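Local atomic coordinates of enolase from the environmental genome shotgun sequencing of the Sargasso Sea (PDB entry 2QGY), a protein that is of unknown function but, as an enolase superfamily member with a bound magnesium ion, probably abstracts the proton alpha to a carboxylate group of its substrate. Residues S102-W113 against I276-D284; I297-M307 against N323-I334. All blocks are in the same frame, centred on the assembly; numbering follows the deposited sequence.

Interaction 1: residues S102-W113 against I276-D284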
loop_
_atom_site.group_PDB
_atom_site.type_symbol
_atom_site.label_atom_id
_atom_site.label_comp_id
_atom_site.label_asym_id
_atom_site.label_seq_id
_atom_site.Cartn_x
_atom_site.Cartn_y
_atom_site.Cartn_z
ATOM N N SER A 102 2.625 -5.305 -3.070
ATOM C CA SER A 102 3.864 -5.192 -3.838
ATOM C C SER A 102 4.885 -6.204 -3.324
ATOM O O SER A 102 5.686 -6.724 -4.123
ATOM C CB SER A 102 4.441 -3.744 -3.752
ATOM O OG SER A 102 3.578 -2.813 -4.410
ATOM N N SER A 103 4.877 -6.473 -2.009
ATOM C CA SER A 103 5.754 -7.543 -1.462
ATOM C C SER A 103 5.334 -8.922 -1.992
ATOM O O SER A 103 6.186 -9.751 -2.348
ATOM C CB SER A 103 5.731 -7.593 0.057
ATOM O OG SER A 103 6.385 -6.458 0.583
ATOM N N ALA A 104 4.021 -9.158 -2.010
ATOM C CA ALA A 104 3.488 -10.424 -2.559
ATOM C C ALA A 104 3.902 -10.640 -4.022
ATOM O O ALA A 104 4.390 -11.712 -4.367
ATOM C CB ALA A 104 1.961 -10.467 -2.440
ATOM N N THR A 105 3.711 -9.627 -4.867
ATOM C CA THR A 105 3.984 -9.776 -6.303
ATOM C C THR A 105 5.482 -9.834 -6.506
ATOM O O THR A 105 5.927 -10.513 -7.390
ATOM C CB THR A 105 3.409 -8.650 -7.176
ATOM O OG1 THR A 105 4.010 -7.384 -6.842
ATOM C CG2 THR A 105 1.891 -8.558 -6.944
ATOM N N SER A 106 6.254 -9.116 -5.692
ATOM C CA SER A 106 7.747 -9.258 -5.770
ATOM C C SER A 106 8.184 -10.711 -5.614
ATOM O O SER A 106 9.054 -11.198 -6.365
ATOM C CB SER A 106 8.462 -8.448 -4.675
ATOM O OG SER A 106 8.225 -7.090 -4.923
ATOM N N ALA A 107 7.657 -11.379 -4.597
ATOM C CA ALA A 107 8.121 -12.717 -4.283
ATOM C C ALA A 107 7.843 -13.622 -5.505
ATOM O O ALA A 107 8.704 -14.395 -5.892
ATOM C CB ALA A 107 7.456 -13.257 -3.038
ATOM N N ILE A 108 6.659 -13.497 -6.090
ATOM C CA ILE A 108 6.270 -14.375 -7.200
ATOM C C ILE A 108 7.127 -13.996 -8.413
ATOM O O ILE A 108 7.720 -14.873 -9.048
ATOM C CB ILE A 108 4.786 -14.269 -7.550
ATOM C CG1 ILE A 108 3.909 -14.792 -6.408
ATOM C CG2 ILE A 108 4.495 -15.074 -8.851
ATOM C CD1 ILE A 108 2.397 -14.395 -6.555
ATOM N N GLU A 109 7.260 -12.693 -8.703
ATOM C CA GLU A 109 8.025 -12.336 -9.902
ATOM C C GLU A 109 9.469 -12.781 -9.794
ATOM O O GLU A 109 10.060 -13.246 -10.782
ATOM C CB GLU A 109 7.946 -10.843 -10.241
ATOM C CG GLU A 109 8.336 -10.562 -11.697
ATOM C CD GLU A 109 8.565 -9.090 -11.967
ATOM O OE1 GLU A 109 7.595 -8.291 -11.934
ATOM O OE2 GLU A 109 9.732 -8.762 -12.227
ATOM N N ILE A 110 10.050 -12.650 -8.613
ATOM C CA ILE A 110 11.440 -13.046 -8.397
ATOM C C ILE A 110 11.570 -14.550 -8.649
ATOM O O ILE A 110 12.537 -14.999 -9.273
ATOM C CB ILE A 110 11.910 -12.672 -6.967
ATOM C CG1 ILE A 110 12.123 -11.139 -6.881
ATOM C CG2 ILE A 110 13.248 -13.405 -6.611
ATOM C CD1 ILE A 110 12.296 -10.609 -5.455
ATOM N N ALA A 111 10.608 -15.330 -8.170
ATOM C CA ALA A 111 10.642 -16.798 -8.439
ATOM C C ALA A 111 10.547 -17.146 -9.934
ATOM O O ALA A 111 11.176 -18.117 -10.396
ATOM C CB ALA A 111 9.565 -17.524 -7.671
ATOM N N LEU A 112 9.734 -16.385 -10.669
ATOM C CA LEU A 112 9.606 -16.597 -12.117
ATOM C C LEU A 112 10.916 -16.247 -12.847
ATOM O O LEU A 112 11.292 -16.900 -13.838
ATOM C CB LEU A 112 8.403 -15.835 -12.681
ATOM C CG LEU A 112 6.991 -16.181 -12.166
ATOM C CD1 LEU A 112 5.932 -15.395 -12.878
ATOM C CD2 LEU A 112 6.647 -17.713 -12.218
ATOM N N TRP A 113 11.631 -15.238 -12.348
ATOM C CA TRP A 113 12.953 -14.906 -12.879
ATOM C C TRP A 113 13.954 -16.029 -12.632
ATOM O O TRP A 113 14.788 -16.310 -13.509
ATOM C CB TRP A 113 13.509 -13.605 -12.290
ATOM C CG TRP A 113 12.971 -12.366 -12.962
ATOM C CD1 TRP A 113 12.020 -11.522 -12.471
ATOM C CD2 TRP A 113 13.346 -11.837 -14.252
ATOM N NE1 TRP A 113 11.782 -10.489 -13.362
ATOM C CE2 TRP A 113 12.578 -10.660 -14.460
ATOM C CE3 TRP A 113 14.258 -12.232 -15.239
ATOM C CZ2 TRP A 113 12.681 -9.892 -15.621
ATOM C CZ3 TRP A 113 14.357 -11.462 -16.399
ATOM C CH2 TRP A 113 13.579 -10.305 -16.574
ATOM N N ILE A 276 14.377 -4.496 -2.595
ATOM C CA ILE A 276 14.457 -5.474 -3.676
ATOM C C ILE A 276 13.227 -6.403 -3.751
ATOM O O ILE A 276 12.829 -6.893 -4.851
ATOM C CB ILE A 276 15.777 -6.301 -3.536
ATOM C CG1 ILE A 276 15.982 -7.225 -4.753
ATOM C CG2 ILE A 276 15.794 -7.108 -2.176
ATOM C CD1 ILE A 276 16.218 -6.507 -6.117
ATOM N N SER A 277 12.646 -6.670 -2.592
ATOM C CA SER A 277 11.550 -7.611 -2.454
ATOM C C SER A 277 10.258 -6.867 -2.102
ATOM O O SER A 277 9.264 -7.469 -1.694
ATOM C CB SER A 277 11.884 -8.609 -1.367
ATOM O OG SER A 277 12.763 -9.597 -1.894
ATOM N N GLY A 278 10.271 -5.544 -2.272
ATOM C CA GLY A 278 9.089 -4.762 -1.938
ATOM C C GLY A 278 8.589 -3.853 -3.038
ATOM O O GLY A 278 7.473 -3.326 -2.938
ATOM N N MET A 279 9.368 -3.651 -4.098
ATOM C CA MET A 279 8.999 -2.645 -5.106
ATOM C C MET A 279 7.790 -3.101 -5.937
ATOM O O MET A 279 7.005 -2.275 -6.408
ATOM C CB MET A 279 10.223 -2.283 -5.997
ATOM C CG MET A 279 9.905 -1.440 -7.266
ATOM S SD MET A 279 9.740 0.321 -6.896
ATOM C CE MET A 279 9.389 0.970 -8.572
ATOM N N GLY A 280 7.643 -4.419 -6.077
ATOM C CA GLY A 280 6.582 -5.024 -6.905
ATOM C C GLY A 280 7.144 -6.152 -7.750
ATOM O O GLY A 280 6.436 -7.137 -8.064
ATOM N N GLY A 281 8.427 -6.020 -8.109
ATOM C CA GLY A 281 9.119 -7.050 -8.899
ATOM C C GLY A 281 10.390 -6.490 -9.505
ATOM O O GLY A 281 10.724 -5.302 -9.292
ATOM N N LEU A 282 11.085 -7.320 -10.293
ATOM C CA LEU A 282 12.352 -6.909 -10.900
ATOM C C LEU A 282 12.189 -6.026 -12.136
ATOM O O LEU A 282 13.025 -5.142 -12.381
ATOM C CB LEU A 282 13.221 -8.129 -11.203
ATOM C CG LEU A 282 13.510 -8.940 -9.932
ATOM C CD1 LEU A 282 14.623 -9.911 -10.291
ATOM C CD2 LEU A 282 13.963 -8.024 -8.753
ATOM N N ILE A 283 11.116 -6.261 -12.884
ATOM C CA ILE A 283 10.815 -5.473 -14.078
ATOM C C ILE A 283 10.744 -4.014 -13.614
ATOM O O ILE A 283 11.311 -3.135 -14.239
ATOM C CB ILE A 283 9.472 -5.919 -14.708
ATOM C CG1 ILE A 283 9.622 -7.275 -15.448
ATOM C CG2 ILE A 283 8.913 -4.836 -15.629
ATOM C CD1 ILE A 283 8.337 -7.745 -16.149
ATOM N N ASP A 284 10.032 -3.767 -12.509
ATOM C CA ASP A 284 9.837 -2.394 -12.058
ATOM C C ASP A 284 11.078 -1.742 -11.479
ATOM O O ASP A 284 11.289 -0.552 -11.659
ATOM C CB ASP A 284 8.639 -2.294 -11.097
ATOM C CG ASP A 284 7.308 -2.114 -11.859
ATOM O OD1 ASP A 284 7.354 -1.990 -13.110
ATOM O OD2 ASP A 284 6.234 -2.131 -11.221
HETATM O O HOH W 1 3.815 -2.704 -7.130
HETATM O O HOH W 2 6.788 -3.749 0.059
HETATM O O HOH W 3 10.716 -5.803 -6.007
HETATM O O HOH W 4 5.340 -8.110 -10.488
HETATM O O HOH W 5 8.018 -5.639 -11.496
#
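Ser106 and Gly280 meet where helix 99-120 of the N-terminal capping domain characteristic of the enolase superfamily lies against a loop of the TIM barrel, at the entrance to helix 282-294. The contact illustrates how serines and glycines let a helix and a loop come close: the CA atoms of Ser102 and Gly280 are only 4.1 Å apart. Ser106 OG donates to Ser102 O within its own helix and accepts Gly280 N across the seam at 3.0 Å; a water also donates to it. Beside it the Thr105 hydroxyl, set between backbone N and carbonyl carbon (chi1 63°), reaches Gly280 O at 2.7 Å, in the carbonyl plane and on a lone pair.

The packing stays dense toward Trp113, where Leu282 CD1 lies over the five-membered ring, 4.1 Å from its centroid, while Ile283 CG1 approaches the edge of the indole. The Ile110 and Leu282 side chains cross at about a right angle, and leucines of helix 124-128 flank the tryptophan.

Waters line the rim, at the serine end and beside Glu109 OE1. Ser102 OG, also paired with Ser255, and Ser103 OG, also paired with Phe54 O, are linked to the loop carbonyls of Met279 and Gly278 through one water each. Two further waters donate to Glu109 OE1, joining it to Gly280 O and Asp284 N.

Glu109 spans the two regimes. Its extended chain brings OE2 to the first turn of helix 282-294, which probably favours the charged carboxylate. Leu282 N gives a weak bond; Ile283 N donates to the syn lone pair of Glu109 OE2 at 2.9 Å with a straight 163° geometry, and Trp113 NE1 meets the same oxygen on its anti side at 2.9 Å, in the plane of the indole ring.

Interaction 2: residues I297-M307 against N323-I334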
loop_
_atom_site.group_PDB
_atom_site.type_symbol
_atom_site.label_atom_id
_atom_site.label_comp_id
_atom_site.label_asym_id
_atom_site.label_seq_id
_atom_site.Cartn_x
_atom_site.Cartn_y
_atom_site.Cartn_z
ATOM N N ILE A 297 20.373 9.952 -11.313
ATOM C CA ILE A 297 20.001 9.399 -10.001
ATOM C C ILE A 297 20.479 7.941 -9.931
ATOM O O ILE A 297 20.391 7.206 -10.917
ATOM C CB ILE A 297 18.460 9.500 -9.819
ATOM C CG1 ILE A 297 18.067 10.987 -9.698
ATOM C CG2 ILE A 297 17.978 8.623 -8.614
ATOM C CD1 ILE A 297 16.581 11.280 -9.741
ATOM N N PHE A 298 21.029 7.543 -8.790
ATOM C CA PHE A 298 21.514 6.179 -8.601
ATOM C C PHE A 298 20.501 5.353 -7.822
ATOM O O PHE A 298 19.612 5.897 -7.194
ATOM C CB PHE A 298 22.839 6.201 -7.862
ATOM C CG PHE A 298 23.962 6.768 -8.692
ATOM C CD1 PHE A 298 24.869 5.927 -9.315
ATOM C CD2 PHE A 298 24.074 8.151 -8.878
ATOM C CE1 PHE A 298 25.890 6.449 -10.106
ATOM C CE2 PHE A 298 25.096 8.690 -9.667
ATOM C CZ PHE A 298 26.000 7.829 -10.285
ATOM N N ILE A 299 20.669 4.041 -7.881
ATOM C CA ILE A 299 19.795 3.092 -7.190
ATOM C C ILE A 299 20.603 2.259 -6.195
ATOM O O ILE A 299 21.593 1.636 -6.548
ATOM C CB ILE A 299 19.130 2.122 -8.194
ATOM C CG1 ILE A 299 18.330 2.890 -9.270
ATOM C CG2 ILE A 299 18.205 1.128 -7.458
ATOM C CD1 ILE A 299 17.130 3.734 -8.725
ATOM N N SER A 300 20.168 2.248 -4.947
ATOM C CA SER A 300 20.814 1.429 -3.933
ATOM C C SER A 300 19.687 0.620 -3.341
ATOM O O SER A 300 18.998 1.089 -2.474
ATOM C CB SER A 300 21.388 2.327 -2.835
ATOM O OG SER A 300 21.931 1.540 -1.772
ATOM N N PRO A 301 19.454 -0.599 -3.835
ATOM C CA PRO A 301 18.311 -1.312 -3.266
ATOM C C PRO A 301 18.387 -1.524 -1.753
ATOM O O PRO A 301 19.473 -1.794 -1.186
ATOM C CB PRO A 301 18.334 -2.658 -4.008
ATOM C CG PRO A 301 19.062 -2.344 -5.305
ATOM C CD PRO A 301 20.167 -1.393 -4.850
ATOM N N HIS A 302 17.234 -1.400 -1.104
ATOM C CA HIS A 302 17.134 -1.608 0.315
ATOM C C HIS A 302 16.983 -3.125 0.421
ATOM O O HIS A 302 16.445 -3.754 -0.477
ATOM C CB HIS A 302 15.882 -0.859 0.797
ATOM C CG HIS A 302 15.485 -1.101 2.230
ATOM N ND1 HIS A 302 14.554 -2.054 2.582
ATOM C CD2 HIS A 302 15.764 -0.418 3.369
ATOM C CE1 HIS A 302 14.317 -1.990 3.882
ATOM N NE2 HIS A 302 15.050 -1.013 4.390
ATOM N N CYS A 303 17.508 -3.717 1.478
ATOM C CA CYS A 303 17.419 -5.176 1.610
ATOM C C CYS A 303 17.323 -5.595 3.073
ATOM O O CYS A 303 18.214 -6.259 3.621
ATOM C CB CYS A 303 18.592 -5.886 0.893
ATOM S SG CYS A 303 18.253 -7.704 0.739
ATOM N N TRP A 304 16.247 -5.182 3.736
ATOM C CA TRP A 304 16.007 -5.655 5.083
ATOM C C TRP A 304 15.156 -6.925 4.942
ATOM O O TRP A 304 13.930 -6.928 5.100
ATOM C CB TRP A 304 15.373 -4.574 5.969
ATOM C CG TRP A 304 15.264 -4.982 7.414
ATOM C CD1 TRP A 304 16.171 -5.683 8.146
ATOM C CD2 TRP A 304 14.143 -4.761 8.269
ATOM N NE1 TRP A 304 15.697 -5.898 9.425
ATOM C CE2 TRP A 304 14.463 -5.321 9.532
ATOM C CE3 TRP A 304 12.909 -4.125 8.097
ATOM C CZ2 TRP A 304 13.583 -5.267 10.623
ATOM C CZ3 TRP A 304 12.029 -4.059 9.194
ATOM C CH2 TRP A 304 12.374 -4.645 10.430
ATOM N N ASN A 305 15.851 -8.006 4.620
ATOM C CA ASN A 305 15.249 -9.290 4.203
ATOM C C ASN A 305 16.277 -10.341 4.603
ATOM O O ASN A 305 17.322 -10.015 5.210
ATOM C CB ASN A 305 15.120 -9.346 2.678
ATOM C CG ASN A 305 14.121 -8.331 2.114
ATOM O OD1 ASN A 305 12.938 -8.349 2.451
ATOM N ND2 ASN A 305 14.582 -7.498 1.215
ATOM N N SER A 306 16.021 -11.605 4.271
ATOM C CA SER A 306 17.090 -12.609 4.483
ATOM C C SER A 306 18.270 -12.324 3.580
ATOM O O SER A 306 18.134 -11.667 2.562
ATOM C CB SER A 306 16.606 -14.013 4.215
ATOM O OG SER A 306 16.821 -14.374 2.853
ATOM N N MET A 307 19.435 -12.846 3.952
ATOM C CA MET A 307 20.606 -12.696 3.095
ATOM C C MET A 307 20.721 -13.876 2.125
ATOM O O MET A 307 21.810 -14.149 1.588
ATOM C CB MET A 307 21.910 -12.474 3.916
ATOM C CG MET A 307 22.033 -11.111 4.691
ATOM S SD MET A 307 22.138 -9.683 3.582
ATOM C CE MET A 307 20.439 -9.091 3.641
ATOM N N ASN A 323 23.896 2.381 -13.083
ATOM C CA ASN A 323 23.758 3.399 -12.013
ATOM C C ASN A 323 23.439 2.816 -10.627
ATOM O O ASN A 323 22.658 3.382 -9.866
ATOM C CB ASN A 323 22.704 4.449 -12.373
ATOM C CG ASN A 323 21.315 3.872 -12.444
ATOM O OD1 ASN A 323 21.136 2.731 -12.869
ATOM N ND2 ASN A 323 20.310 4.665 -12.054
ATOM N N SER A 324 24.022 1.663 -10.315
ATOM C CA SER A 324 23.897 1.095 -8.988
ATOM C C SER A 324 24.771 1.872 -8.006
ATOM O O SER A 324 25.899 2.281 -8.348
ATOM C CB SER A 324 24.342 -0.363 -9.014
ATOM O OG SER A 324 25.728 -0.438 -9.282
ATOM N N GLU A 325 24.255 2.085 -6.801
ATOM C CA GLU A 325 25.093 2.525 -5.705
ATOM C C GLU A 325 25.419 1.266 -4.914
ATOM O O GLU A 325 25.038 0.172 -5.323
ATOM C CB GLU A 325 24.376 3.553 -4.814
ATOM C CG GLU A 325 24.900 4.949 -4.974
ATOM C CD GLU A 325 26.311 5.133 -4.415
ATOM O OE1 GLU A 325 26.808 6.269 -4.473
ATOM O OE2 GLU A 325 26.924 4.169 -3.905
ATOM N N LYS A 326 26.093 1.425 -3.786
ATOM C CA LYS A 326 26.430 0.290 -2.938
ATOM C C LYS A 326 25.162 -0.410 -2.432
ATOM O O LYS A 326 24.171 0.250 -2.114
ATOM C CB LYS A 326 27.306 0.756 -1.792
ATOM C CG LYS A 326 28.705 1.193 -2.281
ATOM C CD LYS A 326 29.462 1.791 -1.143
ATOM C CE LYS A 326 29.473 3.307 -1.277
ATOM N NZ LYS A 326 30.037 3.708 -2.628
ATOM N N ALA A 327 25.207 -1.746 -2.437
ATOM C CA ALA A 327 24.080 -2.605 -2.096
ATOM C C ALA A 327 24.066 -2.952 -0.623
ATOM O O ALA A 327 25.117 -3.207 -0.039
ATOM C CB ALA A 327 24.138 -3.889 -2.947
ATOM N N GLU A 328 22.872 -2.978 -0.016
ATOM C CA GLU A 328 22.756 -3.080 1.428
ATOM C C GLU A 328 22.882 -4.528 1.948
ATOM O O GLU A 328 22.199 -5.447 1.436
ATOM C CB GLU A 328 21.384 -2.544 1.877
ATOM C CG GLU A 328 21.221 -2.597 3.378
ATOM C CD GLU A 328 19.965 -1.879 3.865
ATOM O OE1 GLU A 328 18.960 -1.900 3.125
ATOM O OE2 GLU A 328 20.003 -1.273 4.959
ATOM N N ILE A 329 23.745 -4.736 2.927
ATOM C CA ILE A 329 23.815 -6.031 3.639
ATOM C C ILE A 329 23.643 -5.833 5.143
ATOM O O ILE A 329 24.007 -4.797 5.676
ATOM C CB ILE A 329 25.124 -6.821 3.349
ATOM C CG1 ILE A 329 26.325 -6.094 3.906
ATOM C CG2 ILE A 329 25.311 -7.107 1.836
ATOM C CD1 ILE A 329 27.339 -7.027 4.528
ATOM N N PHE A 330 23.045 -6.821 5.801
ATOM C CA PHE A 330 22.958 -6.878 7.251
ATOM C C PHE A 330 23.917 -7.980 7.654
ATOM O O PHE A 330 23.606 -9.152 7.478
ATOM C CB PHE A 330 21.533 -7.216 7.711
ATOM C CG PHE A 330 20.622 -6.047 7.697
ATOM C CD1 PHE A 330 20.297 -5.382 8.874
ATOM C CD2 PHE A 330 20.098 -5.583 6.494
ATOM C CE1 PHE A 330 19.449 -4.279 8.840
ATOM C CE2 PHE A 330 19.246 -4.468 6.448
ATOM C CZ PHE A 330 18.929 -3.812 7.633
ATOM N N PRO A 331 25.124 -7.600 8.095
ATOM C CA PRO A 331 26.112 -8.631 8.374
ATOM C C PRO A 331 25.602 -9.656 9.389
ATOM O O PRO A 331 25.905 -10.835 9.233
ATOM C CB PRO A 331 27.304 -7.849 8.927
ATOM C CG PRO A 331 27.206 -6.515 8.249
ATOM C CD PRO A 331 25.667 -6.247 8.322
ATOM N N ASP A 332 24.793 -9.226 10.359
ATOM C CA ASP A 332 24.310 -10.134 11.417
ATOM C C ASP A 332 23.291 -11.157 10.925
ATOM O O ASP A 332 22.970 -12.101 11.635
ATOM C CB ASP A 332 23.794 -9.381 12.642
ATOM C CG ASP A 332 22.709 -8.348 12.301
ATOM O OD1 ASP A 332 22.940 -7.489 11.417
ATOM O OD2 ASP A 332 21.646 -8.389 12.945
ATOM N N TYR A 333 22.763 -10.950 9.726
ATOM C CA TYR A 333 21.856 -11.904 9.094
ATOM C C TYR A 333 22.593 -12.937 8.233
ATOM O O TYR A 333 21.976 -13.891 7.691
ATOM C CB TYR A 333 20.872 -11.142 8.202
ATOM C CG TYR A 333 19.746 -10.410 8.942
ATOM C CD1 TYR A 333 19.781 -10.198 10.331
ATOM C CD2 TYR A 333 18.638 -9.929 8.236
ATOM C CE1 TYR A 333 18.717 -9.524 10.998
ATOM C CE2 TYR A 333 17.596 -9.262 8.881
ATOM C CZ TYR A 333 17.628 -9.074 10.243
ATOM O OH TYR A 333 16.567 -8.426 10.862
ATOM N N ILE A 334 23.907 -12.755 8.059
ATOM C CA ILE A 334 24.627 -13.654 7.156
ATOM C C ILE A 334 24.703 -15.097 7.684
ATOM O O ILE A 334 24.315 -16.024 6.984
ATOM C CB ILE A 334 26.031 -13.142 6.805
ATOM C CG1 ILE A 334 25.951 -11.805 6.022
ATOM C CG2 ILE A 334 26.794 -14.204 6.021
ATOM C CD1 ILE A 334 25.617 -11.952 4.521
#
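Glu328 and Cys303 meet through a side chain and a backbone: with CG anti to its own N (chi1 -179°) and the chain extended, Glu328 places OE1 2.8 Å from Cys303 N, which approaches on the anti side of the carboxylate. Glu328 OE1 also lies 3.5 Å from His302 CD2, the two side chains running side by side. Farther along, Trp304 CD1 sits over a face of the Phe330 ring, offset toward its rim, while Trp304 NE1 donates to Tyr333 OH at 3.0 Å. Met307 CG touches both Tyr333 CB and Ile334 CD1.

The backbones here are a piece of the barrel wall. Segments 297-307 and 323-334 carry its seventh and eighth strands, joined through helix 309-320 as a beta-alpha-beta unit and bridged once, in parallel, at Ile299 and Ser324; strand 327-329 then closes the barrel against strand 135-141. Asn323 O accepts Ile299 N at 2.9 Å, and Glu325 N returns to Ile299 O at 2.7 Å. The Ser300 hydroxyl extends the seam, its OG donating to Lys326 O at 2.6 Å.

In the next shell, Lys169 and Thr141 hold Glu328 OE2, and Asp275 holds His302 ND1, a pairing that recalls the His-Asp dyad of mandelate racemase. The His302 side chain is about 4 Å from the magnesium ion, which is bound by Asp200, Glu226 and Glu252.

In the fold
Interaction 1 and interaction 2 lie in series, their centres 16 Å apart. The first joins helix 99-120 to the loop 276-281 that follows barrel strand 271-272; the chain then runs through helix 282-294 into strand 298-299, where the second pairs the last two strands of the barrel. They touch directly: Ile276 N lies 3.1 Å from His302 O, a probable hydrogen bond, and the Ile276 side chain packs on Cys303 and Asn305. Asp275 serves both, one carboxylate oxygen holding His302 and the other Ser277 N and Asn305. The loop gripped by helix 99-120 thus touches the segment that carries His302, beside the magnesium site, consistent with an active site formed where capping domain and barrel meet.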